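Long-range contacts in Non-ribosomal peptide synthetase (Methanobrevibacter ruminantium, PDB 6VTJ), which carries a phosphopantetheine-bearing peptide carrier domain fused to a reductase domain that probably releases the finished peptide by reducing its thioester: residues 97-102 with 283-288; 101-106 with 299-304; 350-355 with 395-400; 403-408 with 476-481. All blocks are in the same frame, centred on the assembly; numbering follows the deposited sequence.

Contact 1: 97-102 with 283-288; sequences IIKNYN and YYEQDL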
loop_
_atom_site.group_PDB
_atom_site.type_symbol
_atom_site.label_atom_id
_atom_site.label_comp_id
_atom_site.label_asym_id
_atom_site.label_seq_id
_atom_site.Cartn_x
_atom_site.Cartn_y
_atom_site.Cartn_z
ATOM N N ILE A 97 3.893 0.944 21.788
ATOM C CA ILE A 97 5.114 1.059 20.996
ATOM C C ILE A 97 5.176 2.421 20.306
ATOM O O ILE A 97 6.226 3.071 20.277
ATOM C CB ILE A 97 5.208 -0.114 19.997
ATOM C CG1 ILE A 97 5.408 -1.417 20.767
ATOM C CG2 ILE A 97 6.368 0.067 19.052
ATOM C CD1 ILE A 97 5.213 -2.650 19.927
ATOM N N ILE A 98 4.037 2.901 19.797
ATOM C CA ILE A 98 4.015 4.164 19.069
ATOM C C ILE A 98 4.297 5.329 20.010
ATOM O O ILE A 98 5.136 6.194 19.723
ATOM C CB ILE A 98 2.666 4.330 18.350
ATOM C CG1 ILE A 98 2.643 3.487 17.075
ATOM C CG2 ILE A 98 2.400 5.787 18.032
ATOM C CD1 ILE A 98 1.247 3.061 16.685
ATOM N N LYS A 99 3.614 5.358 21.161
ATOM C CA LYS A 99 3.690 6.508 22.057
ATOM C C LYS A 99 4.902 6.482 22.985
ATOM O O LYS A 99 5.283 7.536 23.504
ATOM C CB LYS A 99 2.408 6.607 22.886
ATOM C CG LYS A 99 1.179 6.968 22.072
ATOM C CD LYS A 99 -0.075 6.832 22.910
ATOM C CE LYS A 99 -1.312 7.317 22.166
ATOM N NZ LYS A 99 -2.561 6.697 22.712
ATOM N N ASN A 100 5.523 5.322 23.203
ATOM C CA ASN A 100 6.647 5.224 24.138
ATOM C C ASN A 100 7.937 5.506 23.376
ATOM O O ASN A 100 8.736 4.617 23.075
ATOM C CB ASN A 100 6.683 3.859 24.810
ATOM C CG ASN A 100 7.900 3.685 25.688
ATOM O OD1 ASN A 100 8.214 4.554 26.513
ATOM N ND2 ASN A 100 8.615 2.572 25.501
ATOM N N TYR A 101 8.147 6.781 23.073
ATOM C CA TYR A 101 9.227 7.163 22.177
ATOM C C TYR A 101 9.435 8.657 22.297
ATOM O O TYR A 101 8.473 9.416 22.462
ATOM C CB TYR A 101 8.904 6.780 20.722
ATOM C CG TYR A 101 10.117 6.674 19.812
ATOM C CD1 TYR A 101 10.812 5.477 19.681
ATOM C CD2 TYR A 101 10.546 7.759 19.073
ATOM C CE1 TYR A 101 11.909 5.371 18.843
ATOM C CE2 TYR A 101 11.652 7.667 18.233
ATOM C CZ TYR A 101 12.328 6.473 18.126
ATOM O OH TYR A 101 13.420 6.376 17.300
ATOM N N ASN A 102 10.692 9.063 22.227
ATOM C CA ASN A 102 11.075 10.466 22.201
ATOM C C ASN A 102 11.350 10.847 20.746
ATOM O O ASN A 102 12.368 10.448 20.177
ATOM C CB ASN A 102 12.299 10.691 23.088
ATOM C CG ASN A 102 12.546 12.157 23.372
ATOM O OD1 ASN A 102 12.327 13.015 22.508
ATOM N ND2 ASN A 102 13.020 12.458 24.580
ATOM N N TYR A 283 5.204 12.012 13.317
ATOM C CA TYR A 283 4.246 11.637 14.345
ATOM C C TYR A 283 3.551 12.857 14.929
ATOM O O TYR A 283 4.213 13.790 15.392
ATOM C CB TYR A 283 4.937 10.870 15.465
ATOM C CG TYR A 283 3.964 10.362 16.493
ATOM C CD1 TYR A 283 2.965 9.484 16.128
ATOM C CD2 TYR A 283 4.032 10.773 17.824
ATOM C CE1 TYR A 283 2.064 8.994 17.049
ATOM C CE2 TYR A 283 3.125 10.282 18.776
ATOM C CZ TYR A 283 2.143 9.389 18.374
ATOM O OH TYR A 283 1.213 8.878 19.264
ATOM N N TYR A 284 2.218 12.818 14.958
ATOM C CA TYR A 284 1.427 13.838 15.642
ATOM C C TYR A 284 0.172 13.222 16.279
ATOM O O TYR A 284 -0.883 13.866 16.322
ATOM C CB TYR A 284 1.063 14.978 14.672
ATOM C CG TYR A 284 0.337 14.509 13.428
ATOM C CD1 TYR A 284 1.027 13.899 12.378
ATOM C CD2 TYR A 284 -1.044 14.657 13.306
ATOM C CE1 TYR A 284 0.356 13.453 11.242
ATOM C CE2 TYR A 284 -1.708 14.231 12.185
ATOM C CZ TYR A 284 -1.010 13.627 11.154
ATOM O OH TYR A 284 -1.690 13.184 10.039
ATOM N N GLU A 285 0.266 11.973 16.743
ATOM C CA GLU A 285 -0.867 11.226 17.309
ATOM C C GLU A 285 -2.044 11.133 16.337
ATOM O O GLU A 285 -3.209 11.318 16.708
ATOM C CB GLU A 285 -1.304 11.815 18.652
ATOM C CG GLU A 285 -0.554 11.166 19.793
ATOM C CD GLU A 285 -0.832 11.778 21.147
ATOM O OE1 GLU A 285 -2.000 11.726 21.592
ATOM O OE2 GLU A 285 0.134 12.306 21.760
ATOM N N GLN A 286 -1.727 10.828 15.082
ATOM C CA GLN A 286 -2.729 10.488 14.086
ATOM C C GLN A 286 -3.235 9.070 14.333
ATOM O O GLN A 286 -2.655 8.295 15.102
ATOM C CB GLN A 286 -2.152 10.616 12.668
ATOM C CG GLN A 286 -1.015 9.629 12.339
ATOM C CD GLN A 286 0.399 10.188 12.627
ATOM O OE1 GLN A 286 0.643 10.764 13.681
ATOM N NE2 GLN A 286 1.325 10.009 11.676
ATOM N N ASP A 287 -4.329 8.731 13.666
ATOM C CA ASP A 287 -4.937 7.403 13.788
ATOM C C ASP A 287 -4.034 6.361 13.131
ATOM O O ASP A 287 -3.857 6.354 11.910
ATOM C CB ASP A 287 -6.329 7.427 13.158
ATOM C CG ASP A 287 -7.006 6.066 13.126
ATOM O OD1 ASP A 287 -6.666 5.171 13.926
ATOM O OD2 ASP A 287 -7.903 5.899 12.276
ATOM N N LEU A 288 -3.456 5.481 13.940
ATOM C CA LEU A 288 -2.570 4.425 13.468
ATOM C C LEU A 288 -3.106 3.051 13.842
ATOM O O LEU A 288 -2.340 2.137 14.139
ATOM C CB LEU A 288 -1.159 4.625 14.022
ATOM C CG LEU A 288 -0.429 5.838 13.436
ATOM C CD1 LEU A 288 0.835 6.183 14.229
ATOM C CD2 LEU A 288 -0.099 5.577 11.990
#
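Tyr283, the first residue of 283-288, packs against Ile98 and Lys99 at the end of helix 94-99. Its CG lies anti to the backbone N (chi1 -175°), and the ring meets Ile98 obliquely, the two side chains crossing at about a right angle. Tyr283 CE1 comes 3.4 Å from Ile98 CG2. The hydroxyl reaches further along the helix, Tyr283 OH lying 3.4 Å from Lys99 CG, so that it rests on the aliphatic root of the lysine. Behind the ring, the backbone turns at Tyr284, whose N donates a nearly straight bond to Gln286 OE1 (2.9 Å, 173°). Glu285 N lies over the centre of one face of the Tyr283 ring, 3.4 Å above its plane. An alanine in place of Tyr283 would probably open a gap beside Ile98 CG2 and leave the CG methylene of Lys99 without its cover. Glu285 itself stays at a distance: its OE1 is 5.2 Å from Lys99 NZ, too far for a salt bridge, though the opposite charges may attract weakly; the ammonium has its salt bridge with Asp95. At the end of the segment Leu288 packs mainly on the CD1 methyl of Ile98, Leu288 CB lying 3.9 Å from Ile98 CD1, and its own CD1 also approaches Ile98 CG2. The segment 283-288 belongs to the long connection between strand 252-258 and helix 291-308, tied to Ser264 within that connection by Tyr284 and Asp287; Ile98 also packs on Cys294 and Leu288 on Val293 and Phe297, which places the end of helix 94-99 over both this loop and helix 291-308.

Contact 2: 101-106 with 299-304; sequences YNYGEI and AERAVL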
loop_
_atom_site.group_PDB
_atom_site.type_symbol
_atom_site.label_atom_id
_atom_site.label_comp_id
_atom_site.label_asym_id
_atom_site.label_seq_id
_atom_site.Cartn_x
_atom_site.Cartn_y
_atom_site.Cartn_z
ATOM N N TYR A 101 8.147 6.781 23.073
ATOM C CA TYR A 101 9.227 7.163 22.177
ATOM C C TYR A 101 9.435 8.657 22.297
ATOM O O TYR A 101 8.473 9.416 22.462
ATOM C CB TYR A 101 8.904 6.780 20.722
ATOM C CG TYR A 101 10.117 6.674 19.812
ATOM C CD1 TYR A 101 10.812 5.477 19.681
ATOM C CD2 TYR A 101 10.546 7.759 19.073
ATOM C CE1 TYR A 101 11.909 5.371 18.843
ATOM C CE2 TYR A 101 11.652 7.667 18.233
ATOM C CZ TYR A 101 12.328 6.473 18.126
ATOM O OH TYR A 101 13.420 6.376 17.300
ATOM N N ASN A 102 10.692 9.063 22.227
ATOM C CA ASN A 102 11.075 10.466 22.201
ATOM C C ASN A 102 11.350 10.847 20.746
ATOM O O ASN A 102 12.368 10.448 20.177
ATOM C CB ASN A 102 12.299 10.691 23.088
ATOM C CG ASN A 102 12.546 12.157 23.372
ATOM O OD1 ASN A 102 12.327 13.015 22.508
ATOM N ND2 ASN A 102 13.020 12.458 24.580
ATOM N N TYR A 103 10.448 11.614 20.144
ATOM C CA TYR A 103 10.580 11.996 18.741
ATOM C C TYR A 103 11.406 13.265 18.530
ATOM O O TYR A 103 11.382 13.821 17.433
ATOM C CB TYR A 103 9.193 12.170 18.112
ATOM C CG TYR A 103 8.425 10.867 17.982
ATOM C CD1 TYR A 103 8.577 10.055 16.860
ATOM C CD2 TYR A 103 7.554 10.447 18.978
ATOM C CE1 TYR A 103 7.877 8.861 16.732
ATOM C CE2 TYR A 103 6.852 9.236 18.863
ATOM C CZ TYR A 103 7.022 8.455 17.734
ATOM O OH TYR A 103 6.339 7.265 17.611
ATOM N N GLY A 104 12.141 13.732 19.541
ATOM C CA GLY A 104 12.842 14.999 19.403
ATOM C C GLY A 104 13.893 14.989 18.309
ATOM O O GLY A 104 13.919 15.874 17.447
ATOM N N GLU A 105 14.776 13.982 18.326
ATOM C CA GLU A 105 15.892 13.953 17.381
ATOM C C GLU A 105 15.417 13.750 15.941
ATOM O O GLU A 105 15.936 14.381 15.000
ATOM C CB GLU A 105 16.866 12.847 17.776
ATOM C CG GLU A 105 17.730 13.181 18.976
ATOM C CD GLU A 105 18.923 12.252 19.098
ATOM O OE1 GLU A 105 18.852 11.283 19.891
ATOM O OE2 GLU A 105 19.931 12.489 18.392
ATOM N N ILE A 106 14.454 12.853 15.748
ATOM C CA ILE A 106 13.856 12.675 14.430
ATOM C C ILE A 106 13.275 13.994 13.926
ATOM O O ILE A 106 13.501 14.382 12.780
ATOM C CB ILE A 106 12.794 11.562 14.479
ATOM C CG1 ILE A 106 13.469 10.200 14.456
ATOM C CG2 ILE A 106 11.809 11.713 13.346
ATOM C CD1 ILE A 106 12.512 9.051 14.517
ATOM N N ALA A 299 8.187 1.361 10.422
ATOM C CA ALA A 299 9.351 1.293 9.551
ATOM C C ALA A 299 9.972 2.675 9.324
ATOM O O ALA A 299 11.199 2.830 9.385
ATOM C CB ALA A 299 8.948 0.641 8.237
ATOM N N GLU A 300 9.140 3.691 9.068
ATOM C CA GLU A 300 9.651 5.046 8.879
ATOM C C GLU A 300 10.424 5.499 10.104
ATOM O O GLU A 300 11.499 6.095 9.990
ATOM C CB GLU A 300 8.502 6.021 8.589
ATOM C CG GLU A 300 7.997 6.009 7.133
ATOM C CD GLU A 300 7.154 7.229 6.759
ATOM O OE1 GLU A 300 7.240 8.261 7.454
ATOM O OE2 GLU A 300 6.419 7.166 5.746
ATOM N N ARG A 301 9.864 5.254 11.287
ATOM C CA ARG A 301 10.542 5.657 12.518
ATOM C C ARG A 301 11.875 4.935 12.688
ATOM O O ARG A 301 12.855 5.536 13.133
ATOM C CB ARG A 301 9.646 5.398 13.722
ATOM C CG ARG A 301 10.162 6.001 15.017
ATOM C CD ARG A 301 9.155 5.767 16.133
ATOM N NE ARG A 301 9.194 4.390 16.604
ATOM C CZ ARG A 301 8.461 3.915 17.605
ATOM N NH1 ARG A 301 7.599 4.701 18.247
ATOM N NH2 ARG A 301 8.587 2.643 17.959
ATOM N N ALA A 302 11.940 3.646 12.336
ATOM C CA ALA A 302 13.227 2.952 12.392
ATOM C C ALA A 302 14.243 3.578 11.435
ATOM O O ALA A 302 15.436 3.735 11.774
ATOM C CB ALA A 302 13.038 1.471 12.081
ATOM N N VAL A 303 13.788 3.937 10.231
ATOM C CA VAL A 303 14.697 4.493 9.235
ATOM C C VAL A 303 15.256 5.825 9.728
ATOM O O VAL A 303 16.474 6.063 9.704
ATOM C CB VAL A 303 13.978 4.638 7.883
ATOM C CG1 VAL A 303 14.826 5.458 6.926
ATOM C CG2 VAL A 303 13.643 3.267 7.287
ATOM N N LEU A 304 14.375 6.699 10.228
ATOM C CA LEU A 304 14.822 8.006 10.715
ATOM C C LEU A 304 15.668 7.889 11.994
ATOM O O LEU A 304 16.598 8.685 12.195
ATOM C CB LEU A 304 13.611 8.915 10.934
ATOM C CG LEU A 304 12.909 9.383 9.647
ATOM C CD1 LEU A 304 11.536 10.017 9.904
ATOM C CD2 LEU A 304 13.800 10.363 8.897
#
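Arg301 stacks on Tyr101 and is hydrogen-bonded to Tyr103. In the stack, its guanidinium lies flat against the Tyr101 ring, the planes 9° apart and the centres separated by 4.1 Å; as a cation-pi contact it is off-centre. The bend at chi3 (76°) places NE by the CD1-CE1 side of this ring, while Arg301 CD sits over the ring centre at 3.6 Å as a CH-pi contact. The polar contact is made at the guanidinium edge, near its plane, where Arg301 NH1 donates to Tyr103 OH (2.9 Å, 150°). NH1 also bonds to Ile97 O, and the Tyr103 hydroxyl to Ile98 O; Tyr101 OH is bonded to Gln305. An alanine at Arg301 would probably leave Tyr103 OH and Ile97 O without this donor and strip the guanidinium from the Tyr101 face. Asn102 OD1 closes an Asx turn by accepting from Gly104 N, at the start of helix 104-111; helix 291-308 opposite lies on parallel strands 252-258 and 313-322 of a Rossmann-like fold. The apolar contacts are those of Ile106, whose CD1 is 3.8 Å from Leu304 CB and 3.9 Å from Arg301 CG. Its CG2 lies 3.8 Å from Leu304 CD1, the Ile106 and Leu304 side chains crossing at about a right angle.

Contact 3: 350-355 with 395-400; sequences GAMNPA and SHRDIV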
loop_
_atom_site.group_PDB
_atom_site.type_symbol
_atom_site.label_atom_id
_atom_site.label_comp_id
_atom_site.label_asym_id
_atom_site.label_seq_id
_atom_site.Cartn_x
_atom_site.Cartn_y
_atom_site.Cartn_z
ATOM N N GLY A 350 -23.767 0.707 -11.235
ATOM C CA GLY A 350 -24.083 1.768 -12.183
ATOM C C GLY A 350 -24.351 3.120 -11.551
ATOM O O GLY A 350 -25.034 3.946 -12.154
ATOM N N ALA A 351 -23.824 3.381 -10.354
ATOM C CA ALA A 351 -24.112 4.646 -9.690
ATOM C C ALA A 351 -23.050 4.946 -8.644
ATOM O O ALA A 351 -22.356 4.054 -8.160
ATOM C CB ALA A 351 -25.499 4.638 -9.039
ATOM N N MET A 352 -22.928 6.230 -8.322
ATOM C CA MET A 352 -22.144 6.714 -7.193
ATOM C C MET A 352 -22.858 7.927 -6.622
ATOM O O MET A 352 -23.504 8.673 -7.363
ATOM C CB MET A 352 -20.723 7.092 -7.613
ATOM C CG MET A 352 -20.663 7.969 -8.877
ATOM S SD MET A 352 -18.969 8.432 -9.292
ATOM C CE MET A 352 -19.305 9.434 -10.748
ATOM N N ASN A 353 -22.743 8.134 -5.311
ATOM C CA ASN A 353 -23.350 9.319 -4.711
ATOM C C ASN A 353 -22.401 10.508 -4.876
ATOM O O ASN A 353 -21.302 10.362 -5.418
ATOM C CB ASN A 353 -23.763 9.011 -3.266
ATOM C CG ASN A 353 -22.607 8.974 -2.281
ATOM O OD1 ASN A 353 -21.673 9.774 -2.328
ATOM N ND2 ASN A 353 -22.697 8.042 -1.347
ATOM N N PRO A 354 -22.811 11.722 -4.473
ATOM C CA PRO A 354 -21.959 12.885 -4.763
ATOM C C PRO A 354 -20.642 12.885 -4.004
ATOM O O PRO A 354 -19.634 13.332 -4.561
ATOM C CB PRO A 354 -22.841 14.084 -4.377
ATOM C CG PRO A 354 -24.222 13.586 -4.484
ATOM C CD PRO A 354 -24.156 12.146 -4.037
ATOM N N ALA A 355 -20.608 12.395 -2.759
ATOM C CA ALA A 355 -19.335 12.333 -2.038
ATOM C C ALA A 355 -18.349 11.419 -2.757
ATOM O O ALA A 355 -17.162 11.751 -2.905
ATOM C CB ALA A 355 -19.566 11.854 -0.614
ATOM N N SER A 395 -10.874 13.313 -10.230
ATOM C CA SER A 395 -11.990 12.887 -9.398
ATOM C C SER A 395 -12.617 11.632 -9.982
ATOM O O SER A 395 -12.247 11.173 -11.060
ATOM C CB SER A 395 -13.029 13.997 -9.265
ATOM O OG SER A 395 -13.803 14.062 -10.438
ATOM N N HIS A 396 -13.588 11.075 -9.253
ATOM C CA HIS A 396 -14.274 9.899 -9.759
ATOM C C HIS A 396 -15.239 10.241 -10.882
ATOM O O HIS A 396 -15.672 9.334 -11.593
ATOM C CB HIS A 396 -14.987 9.170 -8.626
ATOM C CG HIS A 396 -14.060 8.340 -7.792
ATOM N ND1 HIS A 396 -13.186 8.892 -6.878
ATOM C CD2 HIS A 396 -13.836 7.005 -7.763
ATOM C CE1 HIS A 396 -12.483 7.933 -6.305
ATOM N NE2 HIS A 396 -12.851 6.777 -6.829
ATOM N N ARG A 397 -15.548 11.520 -11.082
ATOM C CA ARG A 397 -16.251 11.912 -12.295
ATOM C C ARG A 397 -15.345 11.757 -13.505
ATOM O O ARG A 397 -15.797 11.322 -14.569
ATOM C CB ARG A 397 -16.756 13.353 -12.183
ATOM C CG ARG A 397 -17.711 13.596 -11.025
ATOM C CD ARG A 397 -18.206 15.046 -10.997
ATOM N NE ARG A 397 -19.170 15.227 -9.926
ATOM C CZ ARG A 397 -18.848 15.583 -8.687
ATOM N NH1 ARG A 397 -17.580 15.826 -8.364
ATOM N NH2 ARG A 397 -19.797 15.689 -7.767
ATOM N N ASP A 398 -14.057 12.073 -13.356
ATOM C CA ASP A 398 -13.117 11.829 -14.442
ATOM C C ASP A 398 -13.050 10.350 -14.768
ATOM O O ASP A 398 -13.098 9.943 -15.949
ATOM C CB ASP A 398 -11.731 12.347 -14.065
ATOM C CG ASP A 398 -11.692 13.841 -13.931
ATOM O OD1 ASP A 398 -12.128 14.524 -14.879
ATOM O OD2 ASP A 398 -11.220 14.337 -12.882
ATOM N N ILE A 399 -12.958 9.521 -13.720
ATOM C CA ILE A 399 -12.854 8.086 -13.940
ATOM C C ILE A 399 -14.122 7.561 -14.585
ATOM O O ILE A 399 -14.068 6.794 -15.550
ATOM C CB ILE A 399 -12.546 7.350 -12.629
ATOM C CG1 ILE A 399 -11.096 7.596 -12.221
ATOM C CG2 ILE A 399 -12.827 5.874 -12.799
ATOM C CD1 ILE A 399 -10.941 7.919 -10.759
ATOM N N VAL A 400 -15.284 7.989 -14.084
ATOM C CA VAL A 400 -16.546 7.494 -14.630
ATOM C C VAL A 400 -16.780 8.027 -16.043
ATOM O O VAL A 400 -17.354 7.326 -16.877
ATOM C CB VAL A 400 -17.705 7.819 -13.666
ATOM C CG1 VAL A 400 -19.043 7.753 -14.370
ATOM C CG2 VAL A 400 -17.712 6.811 -12.522
#
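Met352 reaches Val400 through a chi1 of 48°, which puts CG in the crowded position between the backbone N and the carbonyl carbon, and through a chain that is extended from there to the methyl (chi2 178°, chi3 -179°). The two side chains meet tip to tip. Met352 CE lies 3.5 Å from Val400 CG2 and 3.7 Å from Val400 CB, and the sulfur follows, with SD 3.8 Å from the same CG2 methyl. The same thioether also packs on the first turn of helix 396-403: Met352 SD is 4.1 Å from His396 CB and Met352 CE is 3.7 Å from His396 O. This carbonyl accepts from Val400 N in the helix; the methionine methyl only packs against it. The helix start is fixed by a capping box: Ser395 N donates to Asp398 OD2 at 2.9 Å, and Ser395 OG takes a weak bond from Arg397 N. Arg397 reaches toward the Pro354 carbonyl, Arg397 NH2 lying 4.0 Å from Pro354 O, too long for a bond; its guanidinium is held by a salt bridge to Glu412 and a bond to Ser358 OG. Gly350, with positive phi, ends helix 338-349 in a Schellman motif and hands the chain to strand 351-352, which pairs in parallel with strand 411-412. Met352 projects from this two-stranded sheet and packs among helix 396-403, Ile346 of helix 338-349 and Ala357 of helix 354-358, while the His396 ring, bonded through ND1 to Glu359 O, packs on Ile343.

Contact 4: 403-408 with 476-481; sequences LNTYGY and YLKRLF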
loop_
_atom_site.group_PDB
_atom_site.type_symbol
_atom_site.label_atom_id
_atom_site.label_comp_id
_atom_site.label_asym_id
_atom_site.label_seq_id
_atom_site.Cartn_x
_atom_site.Cartn_y
_atom_site.Cartn_z
ATOM N N LEU A 403 -14.947 5.538 -17.997
ATOM C CA LEU A 403 -15.604 4.233 -18.023
ATOM C C LEU A 403 -16.849 4.250 -18.906
ATOM O O LEU A 403 -17.142 3.268 -19.591
ATOM C CB LEU A 403 -15.973 3.797 -16.612
ATOM C CG LEU A 403 -14.883 3.034 -15.874
ATOM C CD1 LEU A 403 -15.371 2.728 -14.469
ATOM C CD2 LEU A 403 -14.506 1.765 -16.640
ATOM N N ASN A 404 -17.586 5.357 -18.926
ATOM C CA ASN A 404 -18.820 5.386 -19.708
ATOM C C ASN A 404 -18.588 5.369 -21.219
ATOM O O ASN A 404 -19.552 5.173 -21.968
ATOM C CB ASN A 404 -19.658 6.606 -19.330
ATOM C CG ASN A 404 -20.487 6.367 -18.101
ATOM O OD1 ASN A 404 -20.659 5.226 -17.679
ATOM N ND2 ASN A 404 -21.012 7.436 -17.514
ATOM N N THR A 405 -17.358 5.575 -21.700
ATOM C CA THR A 405 -17.145 5.398 -23.135
ATOM C C THR A 405 -17.228 3.933 -23.552
ATOM O O THR A 405 -17.276 3.645 -24.752
ATOM C CB THR A 405 -15.801 5.994 -23.574
ATOM O OG1 THR A 405 -14.728 5.175 -23.097
ATOM C CG2 THR A 405 -15.639 7.404 -23.042
ATOM N N TYR A 406 -17.269 3.007 -22.598
ATOM C CA TYR A 406 -17.528 1.603 -22.887
ATOM C C TYR A 406 -19.011 1.261 -22.870
ATOM O O TYR A 406 -19.359 0.090 -23.039
ATOM C CB TYR A 406 -16.777 0.712 -21.888
ATOM C CG TYR A 406 -15.298 1.002 -21.872
ATOM C CD1 TYR A 406 -14.463 0.501 -22.868
ATOM C CD2 TYR A 406 -14.742 1.808 -20.892
ATOM C CE1 TYR A 406 -13.112 0.792 -22.879
ATOM C CE2 TYR A 406 -13.390 2.105 -20.895
ATOM C CZ TYR A 406 -12.584 1.593 -21.884
ATOM O OH TYR A 406 -11.248 1.880 -21.871
ATOM N N GLY A 407 -19.881 2.245 -22.652
ATOM C CA GLY A 407 -21.306 2.005 -22.586
ATOM C C GLY A 407 -21.833 1.535 -21.253
ATOM O O GLY A 407 -22.929 0.973 -21.207
ATOM N N TYR A 408 -21.103 1.753 -20.151
ATOM C CA TYR A 408 -21.566 1.251 -18.856
ATOM C C TYR A 408 -22.688 2.085 -18.242
ATOM O O TYR A 408 -23.334 1.614 -17.299
ATOM C CB TYR A 408 -20.402 1.165 -17.864
ATOM C CG TYR A 408 -19.340 0.171 -18.258
ATOM C CD1 TYR A 408 -19.662 -0.993 -18.953
ATOM C CD2 TYR A 408 -18.015 0.399 -17.940
ATOM C CE1 TYR A 408 -18.674 -1.907 -19.320
ATOM C CE2 TYR A 408 -17.027 -0.500 -18.299
ATOM C CZ TYR A 408 -17.359 -1.648 -18.986
ATOM O OH TYR A 408 -16.356 -2.526 -19.329
ATOM N N TYR A 476 -5.111 8.200 -21.132
ATOM C CA TYR A 476 -4.430 7.315 -20.198
ATOM C C TYR A 476 -5.435 6.395 -19.526
ATOM O O TYR A 476 -5.233 5.170 -19.470
ATOM C CB TYR A 476 -3.645 8.110 -19.157
ATOM C CG TYR A 476 -3.291 7.274 -17.970
ATOM C CD1 TYR A 476 -2.316 6.291 -18.062
ATOM C CD2 TYR A 476 -3.950 7.441 -16.758
ATOM C CE1 TYR A 476 -1.993 5.523 -16.983
ATOM C CE2 TYR A 476 -3.627 6.683 -15.665
ATOM C CZ TYR A 476 -2.655 5.722 -15.783
ATOM O OH TYR A 476 -2.337 4.955 -14.689
ATOM N N LEU A 477 -6.562 6.961 -19.072
ATOM C CA LEU A 477 -7.562 6.133 -18.409
ATOM C C LEU A 477 -8.083 5.068 -19.366
ATOM O O LEU A 477 -8.297 3.917 -18.966
ATOM C CB LEU A 477 -8.696 7.001 -17.846
ATOM C CG LEU A 477 -8.322 7.900 -16.651
ATOM C CD1 LEU A 477 -9.498 8.785 -16.231
ATOM C CD2 LEU A 477 -7.796 7.083 -15.442
ATOM N N LYS A 478 -8.212 5.403 -20.656
ATOM C CA LYS A 478 -8.683 4.376 -21.582
ATOM C C LYS A 478 -7.650 3.270 -21.723
ATOM O O LYS A 478 -8.000 2.078 -21.680
ATOM C CB LYS A 478 -9.027 4.983 -22.939
ATOM C CG LYS A 478 -10.302 5.790 -22.920
ATOM C CD LYS A 478 -10.539 6.488 -24.249
ATOM C CE LYS A 478 -11.749 7.393 -24.159
ATOM N NZ LYS A 478 -11.840 8.342 -25.311
ATOM N N ARG A 479 -6.366 3.645 -21.838
ATOM C CA ARG A 479 -5.311 2.638 -21.838
ATOM C C ARG A 479 -5.470 1.737 -20.628
ATOM O O ARG A 479 -5.493 0.501 -20.749
ATOM C CB ARG A 479 -3.921 3.291 -21.845
ATOM C CG ARG A 479 -3.568 4.040 -23.136
ATOM C CD ARG A 479 -2.066 4.185 -23.319
ATOM N NE ARG A 479 -1.479 5.176 -22.419
ATOM C CZ ARG A 479 -1.679 6.490 -22.514
ATOM N NH1 ARG A 479 -2.448 6.987 -23.476
ATOM N NH2 ARG A 479 -1.101 7.315 -21.650
ATOM N N LEU A 480 -5.693 2.353 -19.464
ATOM C CA LEU A 480 -5.775 1.587 -18.227
ATOM C C LEU A 480 -6.958 0.634 -18.288
ATOM O O LEU A 480 -6.821 -0.583 -18.064
ATOM C CB LEU A 480 -5.898 2.547 -17.041
ATOM C CG LEU A 480 -5.937 2.001 -15.613
ATOM C CD1 LEU A 480 -5.409 3.040 -14.662
ATOM C CD2 LEU A 480 -7.367 1.598 -15.228
ATOM N N PHE A 481 -8.112 1.159 -18.688
ATOM C CA PHE A 481 -9.288 0.315 -18.674
ATOM C C PHE A 481 -9.227 -0.702 -19.803
ATOM O O PHE A 481 -9.670 -1.845 -19.615
ATOM C CB PHE A 481 -10.553 1.180 -18.713
ATOM C CG PHE A 481 -10.797 1.925 -17.422
ATOM C CD1 PHE A 481 -10.737 1.263 -16.217
ATOM C CD2 PHE A 481 -11.019 3.291 -17.420
ATOM C CE1 PHE A 481 -10.934 1.935 -15.027
ATOM C CE2 PHE A 481 -11.220 3.972 -16.241
ATOM C CZ PHE A 481 -11.179 3.295 -15.039
#
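Leu403, in helix 396-403, comes closest to Phe481 in the backbone, their CA atoms 7.5 Å apart, and the chain then turns through Tyr406 N bonded to Leu403 O and through Gly407, whose positive phi (83°) suits glycine. Leu403 lays its CD2 methyl over the centre of the Phe481 ring, 3.6 Å from the centroid and 5° off the ring normal, a CH-pi contact in which the two side chains cross at about a right angle. From the turn, Tyr406 approaches the base of the same residue. Its CE2 lies 3.7 Å from Phe481 CB, and Tyr406 OH is 3.3 Å from that carbon. The hydroxyl is also 3.3 Å from Lys478 O, but at a poor angle for a bond; its hydrogen bond is with Asp482 OD1. Toward the surface, Thr405 OG1 rests 3.9 Å from Lys478 CE. The extended lysine carries its NZ on to a salt bridge with Glu474, and Thr405 OG1 bonds to Ala402 O. Helix 474-485 thereby packs on the end of helix 396-403 and on the turn that follows, apolar at Leu403 and Phe481 and more polar at the rim, in the carboxy-terminal part beyond the Rossmann-like core, consistent with reductase domains of the extended short-chain dehydrogenase family.

Contacts 1 and 2 start from overlapping segments, 97-102 and 101-106, and both bear on helix 291-308, contact 1 also through the loop before it; the stacking of Tyr103 on Tyr283 joins them. Contacts 3 and 4 form a second pair, centres 13 Å apart, linked through helix 396-403 where Ile399 meets Phe481. Contact 4 lies across the chain's centre from contacts 1 and 2. Contacts 1 and 3 are mainly buried and apolar, whereas 2 and 4 are partly buried. Contact 2 alone holds a charged side chain stacked on an aromatic ring with a hydrogen bond between its segments; contact 4 is apolar packing with a polar rim.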